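PDB 6SMT: 6-phosphogluconate dehydrogenase, NAD-binding from Mycolicibacterium smegmatis MC2 155, which reduces imines to amines with S-enantioselectivity, using NADPH as the hydride donor. Local coordinates for the interface of chains A and B. Numbering follows the deposited sequence. Chains: chain A/B, 6-phosphogluconate dehydrogenase, NAD-binding.

Contacts 1 and 2 are largely two-fold twins, their C-alpha centres about 36 Å apart near opposite ends of the intertwined helical region. B:Arg171, B:Ala174 and B:Phe175 meet A:Asn200, A:Ile202 and A:Leu207 in contact 1, and the same positions with chains exchanged recur in contact 2. Contact 1 adds A:Glu206 and A:His210, contact 2 A:Pro104, A:Ala178 and B:Ala197. By the two-fold symmetry, each chain gives its phenylalanine at one contact and receives its partner's at the other, which ties the subunits together reciprocally; helix 171-199 runs into the 200-202 loop, joining the giving and receiving segments.

Contact 1: the interface of chains A and B. Residues chain A 200, 202, 206-207, 210; chain B 171, 174-175.
This is a helix-to-helix and loop interface of a two-fold homodimer, the arrangement typical of imine reductases, in which B:Phe175 and B:Arg171 of one subunit close against the helical region of the other. The guanidinium of B:Arg171 grips the carboxylate of A:Glu206 end-on, forming a salt bridge with one nitrogen to each oxygen. NH1 donates to OE2 of A:Glu206 at 2.8 Å and NH2 to OE1 of the same residue at 2.9 Å. Both bonds are nearly straight; the oxygens lie almost in the guanidinium plane, whereas the nitrogens approach on the syn side but clearly tilted from the carboxylate plane, which is turned 37° from that of the guanidinium. This two-point hold limits rotation of either group. A:Glu206 has CG anti to its backbone N (chi1 -175°) and an extended chain, which carries the acid out to B:Arg171. NE of B:Arg171 is used differently: it lies 2.8 Å from water 1, which also bonds the backbone O of A:Asn200.

Beside the ion pair, the methyl CD1 of A:Ile202 sits over one face of the B:Phe175 ring, 3.8 Å from its centroid. OE2 of A:Glu206 lies at the ring's edge, while the imidazole of A:His210 makes an edge-to-face contact, the planes 80° apart. A:Leu207 CD1 packs against CD2 of the phenylalanine at 4.0 Å. The salt bridge and aromatic packing together fix the beginning of helix 171-199 of chain B against chain A, helping to hold the dimer together.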
# COMPACT_ATOMS: atom_id res chain seq x y z
N ASN A 200 -13.79 -14.90 -6.08
CA ASN A 200 -13.14 -15.69 -7.13
C ASN A 200 -12.55 -17.00 -6.51
O ASN A 200 -11.70 -17.61 -7.20
CB ASN A 200 -12.05 -14.93 -7.86
CG ASN A 200 -12.61 -13.96 -8.86
OD1 ASN A 200 -12.63 -14.33 -10.05
ND2 ASN A 200 -13.00 -12.74 -8.46
N ILE A 202 -10.64 -17.56 -3.83
CA ILE A 202 -9.31 -17.47 -3.19
C ILE A 202 -9.50 -16.88 -1.78
O ILE A 202 -9.81 -15.72 -1.63
CB ILE A 202 -8.32 -16.61 -3.99
CG1 ILE A 202 -8.18 -17.03 -5.44
CG2 ILE A 202 -7.00 -16.49 -3.30
CD1 ILE A 202 -7.53 -15.95 -6.34
N GLU A 206 -4.95 -18.12 1.45
CA GLU A 206 -4.26 -18.54 0.23
C GLU A 206 -3.65 -17.30 -0.45
O GLU A 206 -2.55 -17.45 -1.11
CB GLU A 206 -5.20 -19.29 -0.73
CG GLU A 206 -4.50 -19.85 -1.96
CD GLU A 206 -5.37 -20.72 -2.85
OE1 GLU A 206 -6.61 -20.61 -2.76
OE2 GLU A 206 -4.77 -21.37 -3.75
N LEU A 207 -4.32 -16.17 -0.38
CA LEU A 207 -3.73 -14.98 -1.02
C LEU A 207 -2.50 -14.47 -0.28
O LEU A 207 -1.63 -13.83 -0.89
CB LEU A 207 -4.80 -13.88 -1.08
CG LEU A 207 -4.46 -12.71 -1.97
CD1 LEU A 207 -4.52 -13.14 -3.43
CD2 LEU A 207 -5.43 -11.56 -1.72
N HIS A 210 1.24 -14.26 -1.27
CA HIS A 210 1.46 -13.44 -2.48
C HIS A 210 1.26 -11.97 -2.18
O HIS A 210 1.93 -11.08 -2.77
CB HIS A 210 0.53 -13.91 -3.63
CG HIS A 210 0.72 -15.34 -3.95
ND1 HIS A 210 1.90 -15.76 -4.57
CD2 HIS A 210 0.02 -16.43 -3.61
CE1 HIS A 210 1.80 -17.08 -4.68
NE2 HIS A 210 0.69 -17.53 -4.12
N ARG B 171 -7.11 -19.13 -13.24
CA ARG B 171 -6.87 -18.89 -11.80
C ARG B 171 -5.66 -18.00 -11.57
O ARG B 171 -5.70 -17.27 -10.55
CB ARG B 171 -6.83 -20.21 -11.06
CG ARG B 171 -7.02 -20.08 -9.55
CD ARG B 171 -7.27 -21.41 -8.83
NE ARG B 171 -7.86 -21.13 -7.56
CZ ARG B 171 -7.23 -21.18 -6.40
NH1 ARG B 171 -5.97 -21.55 -6.30
NH2 ARG B 171 -7.89 -20.82 -5.31
N ALA B 174 -6.98 -14.65 -11.71
CA ALA B 174 -7.75 -14.29 -10.54
C ALA B 174 -6.84 -13.80 -9.44
O ALA B 174 -7.17 -12.77 -8.76
CB ALA B 174 -8.58 -15.44 -10.07
N PHE B 175 -5.72 -14.48 -9.17
CA PHE B 175 -4.77 -13.90 -8.24
C PHE B 175 -4.29 -12.55 -8.73
O PHE B 175 -4.12 -11.60 -7.92
CB PHE B 175 -3.55 -14.84 -8.09
CG PHE B 175 -3.75 -16.03 -7.18
CD1 PHE B 175 -4.42 -17.18 -7.58
CD2 PHE B 175 -3.24 -16.02 -5.91
CE1 PHE B 175 -4.62 -18.25 -6.71
CE2 PHE B 175 -3.49 -17.08 -5.04
CZ PHE B 175 -4.08 -18.21 -5.46
O HOH W 1 -10.51 -20.15 -7.45

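Contact 2: the interface of chains A and B. Residues chain A 104, 171, 174-175, 178; chain B 197, 200, 202, 207.
One face of the A:Phe175 ring is covered by the methyl CD1 of B:Ile202, which stands 3.8 Å from the centroid in a CH-pi contact and is shifted toward the CD1 rim. At the ring's edge, in plane, lies the backbone O of A:Arg171 from the preceding helical turn. The guanidinium of A:Arg171 has water 2 at its edge, also in plane. In this NADPH-dependent imine reductase of the HIBADH-related family, most of the groups belong to the helical dimer interface, which A:Pro104 joins from the Rossmann-type cofactor domain.

B:Ile202 has CG1 anti to its carbonyl carbon (chi1 -53°), and this branch carries CD1 over the ring and toward CB of A:Ala174, 3.9 Å away. Its other branch, CG2, meets the far rim at CE2 and CZ of A:Phe175, so the branched side chain spans the aromatic surface. B:Leu207 runs past the phenylalanine in the opposite direction, with CD1 4.0 Å from CD2 of the ring and equally near CB of A:Ala178.

The alanines probably allow the helices to approach closely: CB of A:Ala178 is 3.9 Å from CB of B:Ala197. CB of A:Ala174 rests against CB of B:Asn200. Farther along, CG of A:Pro104 borders the amide oxygen OD1 of B:Asn200. Water 2 connects NE of A:Arg171, at 2.8 Å and by an almost linear bond, to the backbone O of B:Asn200, likewise 2.8 Å from the water.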
# COMPACT_ATOMS: atom_id res chain seq x y z
N PRO A 104 -2.18 19.84 10.45
CA PRO A 104 -1.18 20.80 10.87
C PRO A 104 -1.77 22.04 11.51
O PRO A 104 -1.26 22.56 12.48
CB PRO A 104 -0.40 21.14 9.58
CG PRO A 104 -0.51 19.89 8.83
CD PRO A 104 -1.92 19.34 9.06
N ARG A 171 4.51 20.60 11.78
CA ARG A 171 5.24 19.83 10.82
C ARG A 171 5.12 18.35 11.06
O ARG A 171 5.16 17.59 10.05
CB ARG A 171 6.70 20.31 10.68
CG ARG A 171 7.31 19.91 9.33
CD ARG A 171 8.65 20.64 9.10
NE ARG A 171 8.99 20.54 7.68
CZ ARG A 171 9.89 19.70 7.20
NH1 ARG A 171 10.65 18.96 7.96
NH2 ARG A 171 10.09 19.70 5.87
N ALA A 174 2.06 17.34 9.42
CA ALA A 174 2.18 17.34 7.94
C ALA A 174 2.76 16.00 7.49
O ALA A 174 2.30 15.39 6.54
CB ALA A 174 3.04 18.48 7.51
N PHE A 175 3.80 15.52 8.16
CA PHE A 175 4.31 14.15 7.88
C PHE A 175 3.18 13.14 8.08
O PHE A 175 3.02 12.25 7.25
CB PHE A 175 5.53 13.75 8.75
CG PHE A 175 6.86 14.30 8.26
CD1 PHE A 175 7.23 15.58 8.56
CD2 PHE A 175 7.72 13.47 7.58
CE1 PHE A 175 8.45 16.08 8.15
CE2 PHE A 175 8.95 13.96 7.19
CZ PHE A 175 9.27 15.25 7.44
N ALA A 178 0.70 12.85 5.25
CA ALA A 178 1.22 12.17 4.05
C ALA A 178 1.33 10.68 4.32
O ALA A 178 0.96 9.82 3.49
CB ALA A 178 2.58 12.73 3.67
N ALA B 197 2.55 16.03 0.62
CA ALA B 197 3.80 16.32 1.37
C ALA B 197 4.48 17.50 0.68
O ALA B 197 4.94 18.44 1.46
CB ALA B 197 4.66 15.09 1.43
N ASN B 200 3.19 20.80 1.54
CA ASN B 200 3.48 21.08 2.96
C ASN B 200 4.98 21.28 3.19
O ASN B 200 5.43 21.22 4.36
CB ASN B 200 2.90 20.01 3.89
CG ASN B 200 1.42 20.20 4.13
OD1 ASN B 200 0.99 20.91 5.07
ND2 ASN B 200 0.61 19.51 3.33
N ILE B 202 7.55 19.29 2.36
CA ILE B 202 8.31 18.05 2.55
C ILE B 202 8.58 17.40 1.20
O ILE B 202 7.65 16.92 0.56
CB ILE B 202 7.53 17.08 3.48
CG1 ILE B 202 7.10 17.73 4.79
CG2 ILE B 202 8.31 15.80 3.64
CD1 ILE B 202 6.00 16.92 5.53
N LEU B 207 10.55 12.66 2.85
CA LEU B 207 9.49 11.71 3.29
C LEU B 207 9.92 10.26 3.23
O LEU B 207 9.47 9.47 4.04
CB LEU B 207 8.27 11.90 2.38
CG LEU B 207 7.00 11.23 2.88
CD1 LEU B 207 6.44 11.97 4.12
CD2 LEU B 207 5.96 11.17 1.81
O HOH W 2 7.65 22.05 5.78